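Local atomic coordinates of putative mandelate racemase (Bordetella bronchiseptica, PDB entry 3OZY), a protein that is of unknown function but belongs to the enolase superfamily, binds magnesium, and probably acts on carboxylate substrates, as mandelate racemase and its relatives do. Residues Arg140-Ser145 with Met327-Ile332; Trp301-Phe306 with His317-Ser322. One frame throughout, in Å; residues are numbered along the deposited sequence. Where two conformers were deposited one is given.

Contact 1 of 2, residues Arg140-Ser145 with Met327-Ile332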
ATOM      1  N   ARG A 140       6.915  -6.663 -30.222  1.00  8.23           N
ATOM      2  CA  ARG A 140       7.717  -5.453 -30.389  1.00 10.00           C
ATOM      3  C   ARG A 140       8.181  -4.892 -29.045  1.00  9.44           C
ATOM      4  O   ARG A 140       7.359  -4.640 -28.151  1.00  8.92           O
ATOM      5  CB  ARG A 140       6.928  -4.388 -31.145  1.00 10.47           C
ATOM      6  CG  ARG A 140       7.739  -3.135 -31.395  1.00 11.42           C
ATOM      7  CD  ARG A 140       6.841  -1.970 -31.704  1.00 27.76           C
ATOM      8  NE  ARG A 140       7.568  -0.901 -32.376  1.00 21.76           N
ATOM      9  CZ  ARG A 140       6.988   0.182 -32.862  1.00 17.71           C
ATOM     10  NH1 ARG A 140       5.674   0.328 -32.739  1.00 35.74           N
ATOM     11  NH2 ARG A 140       7.713   1.115 -33.470  1.00 27.50           N
ATOM     12  N   ALA A 141       9.493  -4.709 -28.908  1.00  8.44           N
ATOM     13  CA  ALA A 141      10.098  -4.237 -27.662  1.00  8.18           C
ATOM     14  C   ALA A 141      10.558  -2.789 -27.765  1.00  8.19           C
ATOM     15  O   ALA A 141      10.766  -2.254 -28.865  1.00  9.08           O
ATOM     16  CB  ALA A 141      11.281  -5.122 -27.270  1.00  8.09           C
ATOM     17  N   TYR A 142      10.721  -2.148 -26.618  1.00  6.49           N
ATOM     18  CA  TYR A 142      11.343  -0.842 -26.574  1.00  7.48           C
ATOM     19  C   TYR A 142      12.489  -0.842 -25.585  1.00  6.39           C
ATOM     20  O   TYR A 142      12.458  -1.557 -24.582  1.00  7.39           O
ATOM     21  CB  TYR A 142      10.335   0.263 -26.252  1.00  7.03           C
ATOM     22  CG  TYR A 142       9.819   0.375 -24.821  1.00  6.87           C
ATOM     23  CD1 TYR A 142      10.528   1.090 -23.855  1.00  7.40           C
ATOM     24  CD2 TYR A 142       8.575  -0.152 -24.462  1.00  5.96           C
ATOM     25  CE1 TYR A 142      10.030   1.251 -22.565  1.00  6.37           C
ATOM     26  CE2 TYR A 142       8.076  -0.008 -23.173  1.00  7.14           C
ATOM     27  CZ  TYR A 142       8.804   0.696 -22.230  1.00  6.17           C
ATOM     28  OH  TYR A 142       8.319   0.874 -20.939  1.00  7.34           O
ATOM     29  N   ALA A 143      13.492  -0.017 -25.869  1.00  7.77           N
ATOM     30  CA  ALA A 143      14.678   0.081 -25.030  1.00  6.81           C
ATOM     31  C   ALA A 143      14.379   0.988 -23.847  1.00  6.84           C
ATOM     32  O   ALA A 143      14.061   2.167 -24.024  1.00  7.69           O
ATOM     33  CB  ALA A 143      15.856   0.630 -25.845  1.00  7.96           C
ATOM     34  N   SER A 144      14.502   0.434 -22.645  1.00  6.82           N
ATOM     35  CA  SER A 144      14.174   1.149 -21.425  1.00  6.81           C
ATOM     36  C   SER A 144      15.439   1.318 -20.576  1.00  7.38           C
ATOM     37  O   SER A 144      15.969   0.317 -20.101  1.00  7.53           O
ATOM     38  CB  SER A 144      13.133   0.326 -20.657  1.00  8.27           C
ATOM     39  OG  SER A 144      12.715   0.993 -19.483  1.00  7.60           O
ATOM     40  N   SER A 145      15.962   2.535 -20.380  1.00  7.16           N
ATOM     41  CA  SER A 145      15.544   3.803 -20.979  1.00  7.06           C
ATOM     42  C   SER A 145      16.803   4.653 -21.123  1.00  7.52           C
ATOM     43  O   SER A 145      17.869   4.281 -20.636  1.00  8.78           O
ATOM     44  CB  SER A 145      14.601   4.568 -20.045  1.00  6.60           C
ATOM     45  OG  SER A 145      13.341   3.932 -19.920  1.00  7.59           O
ATOM     46  N   MET A 327       4.203  -3.079 -26.951  1.00  8.24           N
ATOM     47  CA  MET A 327       5.182  -2.030 -26.692  1.00  6.95           C
ATOM     48  C   MET A 327       5.895  -2.485 -25.427  1.00  6.63           C
ATOM     49  O   MET A 327       5.643  -1.988 -24.324  1.00  7.84           O
ATOM     50  CB  MET A 327       4.500  -0.667 -26.525  1.00  7.00           C
ATOM     51  CG  MET A 327       5.467   0.520 -26.389  1.00  6.63           C
ATOM     52  SD  MET A 327       6.701   0.654 -27.705  1.00  7.86           S
ATOM     53  CE  MET A 327       5.673   1.232 -29.052  1.00 11.34           C
ATOM     54  N   PHE A 328       6.757  -3.481 -25.606  1.00  7.48           N
ATOM     55  CA  PHE A 328       7.221  -4.309 -24.503  1.00  7.48           C
ATOM     56  C   PHE A 328       8.510  -3.788 -23.891  1.00  6.76           C
ATOM     57  O   PHE A 328       9.544  -3.723 -24.557  1.00  7.56           O
ATOM     58  CB  PHE A 328       7.426  -5.756 -24.954  1.00  8.23           C
ATOM     59  CG  PHE A 328       7.786  -6.665 -23.826  1.00  6.48           C
ATOM     60  CD1 PHE A 328       6.813  -7.056 -22.925  1.00  8.01           C
ATOM     61  CD2 PHE A 328       9.091  -7.081 -23.622  1.00  7.77           C
ATOM     62  CE1 PHE A 328       7.119  -7.867 -21.853  1.00  7.99           C
ATOM     63  CE2 PHE A 328       9.405  -7.898 -22.550  1.00  8.56           C
ATOM     64  CZ  PHE A 328       8.417  -8.289 -21.664  1.00  8.93           C
ATOM     65  N   GLU A 329       8.454  -3.438 -22.607  1.00  6.54           N
ATOM     66  CA  GLU A 329       9.594  -2.828 -21.926  1.00  6.98           C
ATOM     67  C   GLU A 329      10.772  -3.790 -21.768  1.00  7.22           C
ATOM     68  O   GLU A 329      10.625  -4.880 -21.217  1.00  7.42           O
ATOM     69  CB  GLU A 329       9.171  -2.289 -20.553  1.00  6.40           C
ATOM     70  CG  GLU A 329      10.306  -1.589 -19.828  1.00  6.59           C
ATOM     71  CD  GLU A 329       9.859  -0.830 -18.593  1.00  6.89           C
ATOM     72  OE1 GLU A 329       8.914  -1.273 -17.895  1.00  6.71           O
ATOM     73  OE2 GLU A 329      10.472   0.219 -18.294  1.00  7.78           O
ATOM     74  N   TRP A 330      11.944  -3.366 -22.244  1.00  6.82           N
ATOM     75  CA  TRP A 330      13.163  -4.154 -22.089  1.00  8.19           C
ATOM     76  C   TRP A 330      14.295  -3.310 -21.505  1.00  6.46           C
ATOM     77  O   TRP A 330      14.848  -2.442 -22.180  1.00  7.68           O
ATOM     78  CB  TRP A 330      13.604  -4.797 -23.417  1.00  8.09           C
ATOM     79  CG  TRP A 330      14.597  -5.889 -23.156  1.00  9.05           C
ATOM     80  CD1 TRP A 330      15.911  -5.734 -22.816  1.00  8.98           C
ATOM     81  CD2 TRP A 330      14.341  -7.300 -23.150  1.00  9.29           C
ATOM     82  NE1 TRP A 330      16.486  -6.965 -22.597  1.00 10.25           N
ATOM     83  CE2 TRP A 330      15.548  -7.942 -22.808  1.00 10.53           C
ATOM     84  CE3 TRP A 330      13.214  -8.083 -23.420  1.00  9.33           C
ATOM     85  CZ2 TRP A 330      15.657  -9.332 -22.716  1.00 12.05           C
ATOM     86  CZ3 TRP A 330      13.322  -9.460 -23.336  1.00 11.45           C
ATOM     87  CH2 TRP A 330      14.536 -10.071 -22.979  1.00 10.82           C
ATOM     88  N   ASP A 331      14.639  -3.594 -20.254  1.00  7.32           N
ATOM     89  CA  ASP A 331      15.717  -2.920 -19.521  1.00  8.24           C
ATOM     90  C   ASP A 331      17.050  -3.086 -20.246  1.00  8.57           C
ATOM     91  O   ASP A 331      17.553  -4.211 -20.362  1.00  8.60           O
ATOM     92  CB  ASP A 331      15.796  -3.581 -18.131  1.00  7.06           C
ATOM     93  CG  ASP A 331      16.851  -2.989 -17.199  1.00  7.87           C
ATOM     94  OD1 ASP A 331      17.675  -2.143 -17.598  1.00  8.24           O
ATOM     95  OD2 ASP A 331      16.835  -3.406 -16.014  1.00  8.46           O
ATOM     96  N   ILE A 332      17.622  -1.971 -20.712  1.00  7.60           N
ATOM     97  CA  ILE A 332      18.930  -1.999 -21.387  1.00  8.90           C
ATOM     98  C   ILE A 332      20.047  -1.390 -20.547  1.00  8.32           C
ATOM     99  O   ILE A 332      21.176  -1.216 -21.026  1.00  9.25           O
ATOM    100  CB  ILE A 332      18.897  -1.359 -22.809  1.00  8.49           C
ATOM    101  CG1 ILE A 332      18.287   0.060 -22.822  1.00  8.84           C
ATOM    102  CG2 ILE A 332      18.140  -2.268 -23.762  1.00 10.16           C
ATOM    103  CD1 ILE A 332      18.941   1.077 -21.908  1.00  9.93           C
TER
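Parallel pairing of Met327-Ile332 with Arg140-Ser145 closes the enolase-superfamily β/α barrel, setting its last strand beside its first. Met327, before the strand, has CG anti to N and bends at chi2 and chi3, as a flexible thioether readily can: SD makes an oblique Met-aromatic contact with Tyr142, and CE lies over a face of the Arg140 guanidinium, whose NE hydrogen-bonds Thr168. Phe328 N donates to Arg140 O (2.9 Å) and its O accepts Tyr142 N, the ring leading away to helix 309-321. Glu329 puts CA over the Tyr142 ring, 3.7 Å from the centroid; Tyr142 CG takes the crowded position (chi1 74°) that swings the ring across the strand. The extended glutamate gives OE2's anti lone pair to Ser144 OG (2.7 Å). A salt bridge from OE2 to Lys171, which also hydrogen-bonds Tyr142 OH, should favour an ionised carboxylate. Trp330 N hydrogen-bonds Tyr142 O almost along the C=O axis, and its O takes Ser144 N. Asp331, hydrogen-bonded to Thr333 and salt-bridged to Arg33, sends its CA hydrogen to Ser144 O. Ile332, just past the strand, donates N to the same oxygen and rests CG1 3.9 Å from Ala143 CB.

Contact 2 of 2, residues Trp301-Phe306 with His317-Ser322; sequences WNPHTF and HLVAAS
Within a β/α unit of the C-terminal barrel, helix 309-321 runs back past the end of strand 300-301 and the loop between them, and packs on both. The contact is small, buried and apolar, and four side chains carry it: Trp301 and Pro303 from the strand end and loop, Leu318 and Val319 from the helix. Trp301 has CG anti to its backbone N (chi1 173°), which carries the indole from the strand to the helix, and its six-membered ring leads with the CZ3-CH2 side. Pro303, two residues on, lies flat against the indole: its CD stands 3.6 Å above the plane, over the centre of the ring. A rigid proline suits this place, since its ring offers CH2 groups to the aromatic face while keeping the loop extended. Val319 enters where the two rings meet. With CG2 anti to the carbonyl carbon, that methyl lies 3.5 Å from Pro303 CG and 3.8 Å from Trp301 CZ3, so one compact β-branched residue touches both. Leu318 crosses the indole obliquely, its CB 3.7 Å from Trp301 CH2, while the side chain also meets Ile284 and Ala287 of helix 284-296. At the polar end of the indole, NE1 donates to Ala276 O, which, with the packing, restricts the rotation of the ring and satisfies its only polar atom. Farther along the indole rim, Ser322 N hydrogen-bonds Val319 O. Ser322 suits a place at the edge of an aromatic ring: its small hydroxyl bonds His324 N, and OG stands near the indole plane, 4.5 Å from Trp301 CE3.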
ATOM      1  N   TRP A 301      -3.186  -2.345 -22.477  1.00  7.03           N
ATOM      2  CA  TRP A 301      -2.329  -2.804 -21.384  1.00  7.10           C
ATOM      3  C   TRP A 301      -0.950  -3.077 -21.962  1.00  6.72           C
ATOM      4  O   TRP A 301      -0.810  -3.905 -22.863  1.00  7.55           O
ATOM      5  CB  TRP A 301      -2.880  -4.072 -20.726  1.00  6.54           C
ATOM      6  CG  TRP A 301      -1.944  -4.677 -19.718  1.00  6.50           C
ATOM      7  CD1 TRP A 301      -1.617  -4.169 -18.488  1.00  6.68           C
ATOM      8  CD2 TRP A 301      -1.207  -5.900 -19.854  1.00  6.29           C
ATOM      9  NE1 TRP A 301      -0.723  -5.008 -17.850  1.00  6.36           N
ATOM     10  CE2 TRP A 301      -0.460  -6.075 -18.668  1.00  7.46           C
ATOM     11  CE3 TRP A 301      -1.106  -6.862 -20.860  1.00  8.11           C
ATOM     12  CZ2 TRP A 301       0.379  -7.169 -18.469  1.00  7.60           C
ATOM     13  CZ3 TRP A 301      -0.273  -7.948 -20.657  1.00  8.52           C
ATOM     14  CH2 TRP A 301       0.454  -8.093 -19.471  1.00  8.21           C
ATOM     15  N   ASN A 302       0.046  -2.347 -21.457  1.00  6.18           N
ATOM     16  CA  ASN A 302       1.453  -2.504 -21.837  1.00  5.06           C
ATOM     17  C   ASN A 302       2.205  -2.457 -20.515  1.00  6.13           C
ATOM     18  O   ASN A 302       2.394  -1.382 -19.947  1.00  6.58           O
ATOM     19  CB  ASN A 302       1.919  -1.352 -22.739  1.00  6.05           C
ATOM     20  CG  ASN A 302       1.171  -1.290 -24.053  1.00  6.65           C
ATOM     21  OD1 ASN A 302       0.341  -0.409 -24.271  1.00 10.48           O
ATOM     22  ND2 ASN A 302       1.465  -2.223 -24.941  1.00  8.83           N
ATOM     23  N   PRO A 303       2.607  -3.627 -19.987  1.00  5.79           N
ATOM     24  CA  PRO A 303       3.129  -3.661 -18.616  1.00  6.93           C
ATOM     25  C   PRO A 303       4.481  -2.984 -18.454  1.00  6.18           C
ATOM     26  O   PRO A 303       5.312  -2.991 -19.362  1.00  6.65           O
ATOM     27  CB  PRO A 303       3.290  -5.161 -18.338  1.00  6.77           C
ATOM     28  CG  PRO A 303       3.468  -5.759 -19.693  1.00  6.69           C
ATOM     29  CD  PRO A 303       2.511  -4.979 -20.562  1.00  7.08           C
ATOM     30  N   HIS A 304       4.689  -2.421 -17.273  1.00  6.40           N
ATOM     31  CA  HIS A 304       6.026  -2.200 -16.758  1.00  6.17           C
ATOM     32  C   HIS A 304       6.643  -3.582 -16.494  1.00  6.53           C
ATOM     33  O   HIS A 304       5.942  -4.503 -16.057  1.00  7.27           O
ATOM     34  CB  HIS A 304       5.899  -1.399 -15.457  1.00  7.64           C
ATOM     35  CG  HIS A 304       7.162  -1.310 -14.659  1.00  5.65           C
ATOM     36  ND1 HIS A 304       7.565  -2.303 -13.792  1.00  6.96           N
ATOM     37  CD2 HIS A 304       8.087  -0.328 -14.566  1.00  6.45           C
ATOM     38  CE1 HIS A 304       8.701  -1.946 -13.215  1.00  7.60           C
ATOM     39  NE2 HIS A 304       9.036  -0.747 -13.665  1.00  7.90           N
ATOM     40  N   THR A 305       7.937  -3.743 -16.787  1.00  7.08           N
ATOM     41  CA  THR A 305       8.611  -5.038 -16.621  1.00  6.68           C
ATOM     42  C   THR A 305       9.978  -4.926 -15.931  1.00  6.75           C
ATOM     43  O   THR A 305      10.675  -5.927 -15.761  1.00  8.72           O
ATOM     44  CB  THR A 305       8.874  -5.682 -17.977  1.00  6.40           C
ATOM     45  OG1 THR A 305       9.909  -4.940 -18.632  1.00  7.30           O
ATOM     46  CG2 THR A 305       7.624  -5.691 -18.844  1.00  8.18           C
ATOM     47  N   PHE A 306      10.342  -3.715 -15.527  1.00  7.54           N
ATOM     48  CA  PHE A 306      11.724  -3.358 -15.203  1.00  7.31           C
ATOM     49  C   PHE A 306      12.126  -3.766 -13.783  1.00  8.22           C
ATOM     50  O   PHE A 306      11.723  -3.123 -12.817  1.00  8.17           O
ATOM     51  CB  PHE A 306      11.836  -1.841 -15.381  1.00  8.12           C
ATOM     52  CG  PHE A 306      13.246  -1.285 -15.436  1.00  7.42           C
ATOM     53  CD1 PHE A 306      13.840  -0.986 -16.663  1.00  6.60           C
ATOM     54  CD2 PHE A 306      13.917  -0.946 -14.276  1.00  8.27           C
ATOM     55  CE1 PHE A 306      15.093  -0.404 -16.724  1.00  7.54           C
ATOM     56  CE2 PHE A 306      15.178  -0.376 -14.332  1.00  6.74           C
ATOM     57  CZ  PHE A 306      15.764  -0.108 -15.568  1.00  7.86           C
ATOM     58  N   HIS A 317       5.239 -13.583 -21.313  1.00  7.92           N
ATOM     59  CA  HIS A 317       4.272 -14.644 -21.592  1.00  7.38           C
ATOM     60  C   HIS A 317       2.878 -14.060 -21.785  1.00  7.58           C
ATOM     61  O   HIS A 317       2.151 -14.434 -22.710  1.00  9.73           O
ATOM     62  CB  HIS A 317       4.254 -15.684 -20.465  1.00  8.55           C
ATOM     63  CG  HIS A 317       5.396 -16.646 -20.523  1.00  8.53           C
ATOM     64  ND1 HIS A 317       5.360 -17.788 -21.293  1.00  9.71           N
ATOM     65  CD2 HIS A 317       6.615 -16.623 -19.934  1.00 10.22           C
ATOM     66  CE1 HIS A 317       6.507 -18.436 -21.165  1.00 10.33           C
ATOM     67  NE2 HIS A 317       7.286 -17.748 -20.349  1.00  9.94           N
ATOM     68  N   LEU A 318       2.507 -13.133 -20.905  1.00  8.10           N
ATOM     69  CA  LEU A 318       1.179 -12.536 -20.986  1.00  8.64           C
ATOM     70  C   LEU A 318       1.044 -11.635 -22.204  1.00  8.18           C
ATOM     71  O   LEU A 318       0.034 -11.670 -22.902  1.00  8.45           O
ATOM     72  CB  LEU A 318       0.860 -11.739 -19.725  1.00  8.27           C
ATOM     73  CG  LEU A 318       0.356 -12.572 -18.553  1.00  9.62           C
ATOM     74  CD1 LEU A 318       1.369 -13.631 -18.112  1.00 11.98           C
ATOM     75  CD2 LEU A 318      -0.008 -11.662 -17.387  1.00 15.72           C
ATOM     76  N   VAL A 319       2.063 -10.818 -22.453  1.00  7.47           N
ATOM     77  CA  VAL A 319       2.029  -9.911 -23.592  1.00  7.92           C
ATOM     78  C   VAL A 319       1.942 -10.681 -24.908  1.00  8.64           C
ATOM     79  O   VAL A 319       1.176 -10.313 -25.803  1.00  9.60           O
ATOM     80  CB  VAL A 319       3.239  -8.960 -23.569  1.00  6.98           C
ATOM     81  CG1 VAL A 319       3.392  -8.208 -24.888  1.00  7.72           C
ATOM     82  CG2 VAL A 319       3.098  -8.001 -22.388  1.00  8.23           C
ATOM     83  N   ALA A 320       2.708 -11.763 -25.020  1.00  8.55           N
ATOM     84  CA  ALA A 320       2.673 -12.569 -26.239  1.00  9.77           C
ATOM     85  C   ALA A 320       1.269 -13.123 -26.515  1.00  9.93           C
ATOM     86  O   ALA A 320       0.868 -13.277 -27.674  1.00  9.29           O
ATOM     87  CB  ALA A 320       3.685 -13.699 -26.143  1.00 10.35           C
ATOM     88  N   ALA A 321       0.539 -13.417 -25.443  1.00  9.28           N
ATOM     89  CA  ALA A 321      -0.795 -14.015 -25.533  1.00  9.88           C
ATOM     90  C   ALA A 321      -1.914 -12.989 -25.703  1.00 10.44           C
ATOM     91  O   ALA A 321      -3.053 -13.352 -26.009  1.00 12.78           O
ATOM     92  CB  ALA A 321      -1.060 -14.875 -24.296  1.00  9.13           C
ATOM     93  N   SER A 322      -1.582 -11.713 -25.518  0.76 10.03           N
ATOM     94  CA  SER A 322      -2.585 -10.650 -25.496  0.76 11.44           C
ATOM     95  C   SER A 322      -2.725  -9.905 -26.824  0.76 10.42           C
ATOM     96  O   SER A 322      -1.729  -9.584 -27.470  0.76 10.48           O
ATOM     97  CB  SER A 322      -2.252  -9.642 -24.396  0.76 11.54           C
ATOM     98  OG  SER A 322      -3.039  -8.470 -24.549  0.76 10.44           O
TER

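In the fold
From the N terminus, the chain reaches the first barrel strand, 139-146, and only after 181 intervening residues, running round the other barrel strands and helices, does contact 1 bring 327-332 back alongside it. Contact 2 is nested inside that long loop: just ten residues, mostly helix 309-321, separate 301-306 from 317-322, so it ties a strand end and its loop to the helix that follows. That helix then leads, through a short loop, into strand 328-331. The contacts, whose centres are 11 Å apart, also touch: Thr305 OG1 hydrogen-bonds Glu329 O, and Phe306 packs on Asp331. The side chain of Glu329 lies about 5 Å from a bound magnesium ion.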